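Local coordinates for protein probable glutathione S-transferase (Pseudomonas aeruginosa, PDB 6JWK) that probably isomerises maleylpyruvate or maleylacetoacetate in a glutathione-dependent manner, as a zeta-family member of the glutathione S-transferase superfamily, at residues Leu99-Leu113 with Trp130-Ala142. Sequence-based numbering, arbitrary orientation.
Sequences LVACDIHPLNNVRVL and WYAHWVAEGLAAA. With SO4 (sulfate ion), chain I.
Leu-107 O receives the indole N-H of Trp-130, O to NE1 2.8 Å; the bond is nearly straight (160°), and the oxygen lies in the indole plane while NE1 sits above the carbonyl plane. The same leucine lays CD1 over the five-membered ring of Trp-134, 3.6 Å from its centroid, and His-133 CD2 lies over the rim of the opposite face. Next to it, Asn-108 is a knob among Trp-130, Tyr-131, Trp-134 and Val-135. With CG anti to its own carbonyl carbon (chi1 -76°), its amide stacks on the Tyr-131 ring, planes 8° apart, and ND2 gives a weak bond to Tyr-131 O (3.0 Å). Farther along, Gly-138, with no side chain, leaves room for Ile-104 CD1, 3.6 Å from its CA, which also touches Leu-139; Leu-99 CD2 reaches Ala-141 and Ala-142. A water donates to both Asp-103 O and Trp-134 O, bridging the two backbones. His-105 NE2 donates to a sulfate, probably from the crystallisation liquor, also held by Ser-10 N. Leu-107 and Val-112 also pack on the second subunit, so the 105-113 region links the dimer interface to helix 124-149 within the all-helical C-terminal domain of the GST fold.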
loop_
_atom_site.group_PDB
_atom_site.type_symbol
_atom_site.label_atom_id
_atom_site.label_comp_id
_atom_site.label_asym_id
_atom_site.label_seq_id
_atom_site.Cartn_x
_atom_site.Cartn_y
_atom_site.Cartn_z
ATOM N N LEU B 99 3.884 -2.487 -4.991
ATOM C CA LEU B 99 5.133 -3.205 -4.626
ATOM C C LEU B 99 6.054 -2.297 -3.816
ATOM O O LEU B 99 6.592 -2.728 -2.769
ATOM C CB LEU B 99 5.815 -3.708 -5.894
ATOM C CG LEU B 99 7.185 -4.347 -5.736
ATOM C CD1 LEU B 99 7.115 -5.645 -4.918
ATOM C CD2 LEU B 99 7.698 -4.664 -7.133
ATOM N N VAL B 100 6.296 -1.087 -4.296
ATOM C CA VAL B 100 7.105 -0.089 -3.556
ATOM C C VAL B 100 6.405 0.304 -2.239
ATOM O O VAL B 100 7.056 0.222 -1.182
ATOM C CB VAL B 100 7.357 1.135 -4.435
ATOM C CG1 VAL B 100 8.124 2.186 -3.657
ATOM C CG2 VAL B 100 8.104 0.670 -5.694
ATOM N N ALA B 101 5.130 0.675 -2.298
ATOM C CA ALA B 101 4.420 1.337 -1.180
ATOM C C ALA B 101 4.058 0.336 -0.071
ATOM O O ALA B 101 3.828 0.777 1.038
ATOM C CB ALA B 101 3.222 2.101 -1.715
ATOM N N CYS B 102 3.929 -0.945 -0.381
ATOM C CA CYS B 102 3.524 -2.027 0.564
ATOM C C CYS B 102 4.706 -2.935 0.928
ATOM O O CYS B 102 4.766 -3.333 2.078
ATOM C CB CYS B 102 2.429 -2.924 -0.003
ATOM S SG CYS B 102 0.922 -2.006 -0.341
ATOM N N ASP B 103 5.604 -3.248 -0.011
ATOM C CA ASP B 103 6.590 -4.353 0.151
ATOM C C ASP B 103 8.001 -3.826 0.345
ATOM O O ASP B 103 8.868 -4.655 0.672
ATOM C CB ASP B 103 6.543 -5.337 -1.014
ATOM C CG ASP B 103 5.204 -6.078 -1.096
ATOM O OD1 ASP B 103 4.409 -5.952 -0.128
ATOM O OD2 ASP B 103 4.939 -6.712 -2.130
ATOM N N ILE B 104 8.264 -2.535 0.116
ATOM C CA ILE B 104 9.640 -1.988 0.357
ATOM C C ILE B 104 9.604 -0.900 1.427
ATOM O O ILE B 104 10.174 -1.126 2.545
ATOM C CB ILE B 104 10.296 -1.446 -0.926
ATOM C CG1 ILE B 104 10.235 -2.442 -2.077
ATOM C CG2 ILE B 104 11.708 -1.017 -0.603
ATOM C CD1 ILE B 104 10.804 -1.906 -3.376
ATOM N N HIS B 105 9.000 0.249 1.103
ATOM C CA HIS B 105 9.103 1.487 1.906
ATOM C C HIS B 105 8.666 1.255 3.353
ATOM O O HIS B 105 9.349 1.722 4.261
ATOM C CB HIS B 105 8.318 2.633 1.284
ATOM C CG HIS B 105 8.503 3.874 2.070
ATOM N ND1 HIS B 105 9.748 4.444 2.221
ATOM C CD2 HIS B 105 7.641 4.578 2.833
ATOM C CE1 HIS B 105 9.633 5.478 3.032
ATOM N NE2 HIS B 105 8.349 5.566 3.420
ATOM N N PRO B 106 7.547 0.551 3.656
ATOM C CA PRO B 106 7.114 0.445 5.059
ATOM C C PRO B 106 8.144 -0.203 6.009
ATOM O O PRO B 106 8.146 0.132 7.188
ATOM C CB PRO B 106 5.875 -0.433 4.997
ATOM C CG PRO B 106 5.344 -0.202 3.593
ATOM C CD PRO B 106 6.621 -0.121 2.741
ATOM N N LEU B 107 8.990 -1.079 5.493
ATOM C CA LEU B 107 10.051 -1.741 6.298
ATOM C C LEU B 107 11.242 -0.804 6.496
ATOM O O LEU B 107 11.979 -1.032 7.444
ATOM C CB LEU B 107 10.466 -3.037 5.613
ATOM C CG LEU B 107 9.307 -3.981 5.328
ATOM C CD1 LEU B 107 9.789 -5.261 4.683
ATOM C CD2 LEU B 107 8.595 -4.283 6.617
ATOM N N ASN B 108 11.396 0.236 5.665
ATOM C CA ASN B 108 12.640 1.044 5.548
ATOM C C ASN B 108 12.339 2.495 5.960
ATOM O O ASN B 108 13.156 3.327 5.764
ATOM C CB ASN B 108 13.260 0.844 4.161
ATOM C CG ASN B 108 13.961 -0.495 4.035
ATOM O OD1 ASN B 108 14.143 -1.236 5.024
ATOM N ND2 ASN B 108 14.293 -0.867 2.813
ATOM N N ASN B 109 11.196 2.708 6.592
ATOM C CA ASN B 109 10.648 3.975 7.144
ATOM C C ASN B 109 11.592 4.479 8.245
ATOM O O ASN B 109 12.154 3.627 8.976
ATOM C CB ASN B 109 9.288 3.646 7.793
ATOM C CG ASN B 109 8.270 4.760 7.808
ATOM O OD1 ASN B 109 8.298 5.647 8.669
ATOM N ND2 ASN B 109 7.313 4.674 6.898
ATOM N N VAL B 110 11.664 5.790 8.478
ATOM C CA VAL B 110 12.353 6.308 9.696
ATOM C C VAL B 110 11.691 5.712 10.956
ATOM O O VAL B 110 12.406 5.247 11.823
ATOM C CB VAL B 110 12.420 7.840 9.719
ATOM C CG1 VAL B 110 11.065 8.499 9.508
ATOM C CG2 VAL B 110 13.063 8.301 11.007
ATOM N N ARG B 111 10.383 5.657 10.997
ATOM C CA ARG B 111 9.683 5.128 12.135
ATOM C C ARG B 111 10.174 3.705 12.476
ATOM O O ARG B 111 10.478 3.423 13.596
ATOM C CB ARG B 111 8.158 5.326 11.954
ATOM C CG ARG B 111 7.266 4.116 12.014
ATOM C CD ARG B 111 5.799 4.381 11.665
ATOM N NE ARG B 111 5.302 3.360 10.764
ATOM C CZ ARG B 111 4.189 2.668 10.913
ATOM N NH1 ARG B 111 3.880 1.778 10.020
ATOM N NH2 ARG B 111 3.376 2.872 11.932
ATOM N N VAL B 112 10.348 2.845 11.494
ATOM C CA VAL B 112 10.804 1.496 11.759
ATOM C C VAL B 112 12.260 1.404 12.222
ATOM O O VAL B 112 12.599 0.613 13.063
ATOM C CB VAL B 112 10.602 0.589 10.536
ATOM C CG1 VAL B 112 11.165 -0.784 10.775
ATOM C CG2 VAL B 112 9.140 0.505 10.192
ATOM N N LEU B 113 13.100 2.221 11.623
ATOM C CA LEU B 113 14.551 2.256 11.920
ATOM C C LEU B 113 14.736 2.821 13.334
ATOM O O LEU B 113 15.606 2.313 14.008
ATOM C CB LEU B 113 15.293 3.104 10.885
ATOM C CG LEU B 113 15.229 2.605 9.444
ATOM C CD1 LEU B 113 15.842 3.646 8.526
ATOM C CD2 LEU B 113 15.893 1.246 9.282
ATOM N N TRP B 130 19.524 -4.687 7.003
ATOM C CA TRP B 130 18.044 -4.832 6.926
ATOM C C TRP B 130 17.551 -4.033 5.711
ATOM O O TRP B 130 16.817 -4.603 4.915
ATOM C CB TRP B 130 17.426 -4.353 8.247
ATOM C CG TRP B 130 15.991 -3.934 8.244
ATOM C CD1 TRP B 130 15.469 -2.735 7.834
ATOM C CD2 TRP B 130 14.914 -4.656 8.856
ATOM N NE1 TRP B 130 14.126 -2.691 8.096
ATOM C CE2 TRP B 130 13.760 -3.853 8.728
ATOM C CE3 TRP B 130 14.807 -5.915 9.472
ATOM C CZ2 TRP B 130 12.516 -4.278 9.200
ATOM C CZ3 TRP B 130 13.571 -6.327 9.941
ATOM C CH2 TRP B 130 12.438 -5.527 9.777
ATOM N N TYR B 131 17.922 -2.756 5.638
ATOM C CA TYR B 131 17.472 -1.787 4.605
ATOM C C TYR B 131 17.740 -2.409 3.228
ATOM O O TYR B 131 16.818 -2.486 2.350
ATOM C CB TYR B 131 18.131 -0.429 4.838
ATOM C CG TYR B 131 17.412 0.725 4.195
ATOM C CD1 TYR B 131 17.405 0.921 2.817
ATOM C CD2 TYR B 131 16.753 1.643 4.983
ATOM C CE1 TYR B 131 16.745 2.000 2.250
ATOM C CE2 TYR B 131 16.092 2.725 4.429
ATOM C CZ TYR B 131 16.099 2.913 3.059
ATOM O OH TYR B 131 15.415 4.006 2.581
ATOM N N ALA B 132 18.954 -2.942 3.078
ATOM C CA ALA B 132 19.508 -3.395 1.789
ATOM C C ALA B 132 18.838 -4.707 1.407
ATOM O O ALA B 132 18.622 -4.943 0.204
ATOM C CB ALA B 132 21.026 -3.513 1.879
ATOM N N HIS B 133 18.419 -5.520 2.385
ATOM C CA HIS B 133 17.711 -6.795 2.089
ATOM C C HIS B 133 16.320 -6.493 1.461
ATOM O O HIS B 133 15.972 -7.102 0.457
ATOM C CB HIS B 133 17.640 -7.711 3.337
ATOM C CG HIS B 133 16.761 -8.908 3.149
ATOM N ND1 HIS B 133 17.115 -9.984 2.346
ATOM C CD2 HIS B 133 15.526 -9.191 3.627
ATOM C CE1 HIS B 133 16.156 -10.886 2.366
ATOM N NE2 HIS B 133 15.158 -10.409 3.122
ATOM N N TRP B 134 15.518 -5.639 2.063
ATOM C CA TRP B 134 14.135 -5.384 1.599
ATOM C C TRP B 134 14.258 -4.623 0.265
ATOM O O TRP B 134 13.460 -4.892 -0.669
ATOM C CB TRP B 134 13.350 -4.627 2.679
ATOM C CG TRP B 134 13.276 -5.368 3.982
ATOM C CD1 TRP B 134 13.669 -4.904 5.197
ATOM C CD2 TRP B 134 12.847 -6.721 4.190
ATOM N NE1 TRP B 134 13.510 -5.873 6.153
ATOM C CE2 TRP B 134 13.029 -7.007 5.560
ATOM C CE3 TRP B 134 12.301 -7.717 3.376
ATOM C CZ2 TRP B 134 12.712 -8.246 6.120
ATOM C CZ3 TRP B 134 11.952 -8.934 3.929
ATOM C CH2 TRP B 134 12.154 -9.192 5.286
ATOM N N VAL B 135 15.252 -3.732 0.161
ATOM C CA VAL B 135 15.543 -3.028 -1.113
ATOM C C VAL B 135 15.873 -4.056 -2.202
ATOM O O VAL B 135 15.238 -3.959 -3.257
ATOM C CB VAL B 135 16.603 -1.919 -0.973
ATOM C CG1 VAL B 135 17.171 -1.489 -2.324
ATOM C CG2 VAL B 135 16.014 -0.703 -0.264
ATOM N N ALA B 136 16.797 -4.992 -2.009
ATOM C CA ALA B 136 17.220 -5.921 -3.101
ATOM C C ALA B 136 16.039 -6.785 -3.533
ATOM O O ALA B 136 15.777 -6.885 -4.709
ATOM C CB ALA B 136 18.390 -6.813 -2.669
ATOM N N GLU B 137 15.325 -7.375 -2.586
ATOM C CA GLU B 137 14.140 -8.213 -2.874
ATOM C C GLU B 137 13.126 -7.397 -3.685
ATOM O O GLU B 137 12.637 -7.917 -4.699
ATOM C CB GLU B 137 13.442 -8.662 -1.582
ATOM C CG GLU B 137 14.332 -9.439 -0.644
ATOM C CD GLU B 137 14.441 -10.896 -1.004
ATOM O OE1 GLU B 137 13.395 -11.542 -1.075
ATOM O OE2 GLU B 137 15.557 -11.345 -1.269
ATOM N N GLY B 138 12.794 -6.187 -3.226
ATOM C CA GLY B 138 11.733 -5.375 -3.860
ATOM C C GLY B 138 12.150 -4.833 -5.231
ATOM O O GLY B 138 11.347 -4.873 -6.153
ATOM N N LEU B 139 13.345 -4.275 -5.345
ATOM C CA LEU B 139 13.763 -3.613 -6.611
ATOM C C LEU B 139 14.040 -4.667 -7.691
ATOM O O LEU B 139 13.794 -4.362 -8.853
ATOM C CB LEU B 139 14.974 -2.707 -6.370
ATOM C CG LEU B 139 14.729 -1.463 -5.532
ATOM C CD1 LEU B 139 15.913 -0.532 -5.629
ATOM C CD2 LEU B 139 13.453 -0.746 -5.903
ATOM N N ALA B 140 14.465 -5.894 -7.346
ATOM C CA ALA B 140 14.610 -6.942 -8.374
ATOM C C ALA B 140 13.248 -7.216 -9.018
ATOM O O ALA B 140 13.172 -7.387 -10.250
ATOM C CB ALA B 140 15.185 -8.204 -7.766
ATOM N N ALA B 141 12.190 -7.252 -8.208
ATOM C CA ALA B 141 10.823 -7.519 -8.710
ATOM C C ALA B 141 10.358 -6.289 -9.496
ATOM O O ALA B 141 9.753 -6.481 -10.542
ATOM C CB ALA B 141 9.881 -7.874 -7.552
ATOM N N ALA B 142 10.697 -5.078 -9.045
ATOM C CA ALA B 142 10.270 -3.798 -9.679
ATOM C C ALA B 142 10.902 -3.692 -11.078
ATOM O O ALA B 142 10.218 -3.351 -12.010
ATOM C CB ALA B 142 10.670 -2.617 -8.813
HETATM S S SO4 I . 9.398 8.463 5.567
HETATM O O1 SO4 I . 8.210 8.488 4.765
HETATM O O2 SO4 I . 9.446 7.300 6.392
HETATM O O3 SO4 I . 10.600 8.434 4.756
HETATM O O4 SO4 I . 9.383 9.632 6.396
HETATM O O HOH W 1 11.019 -6.012 -0.125
#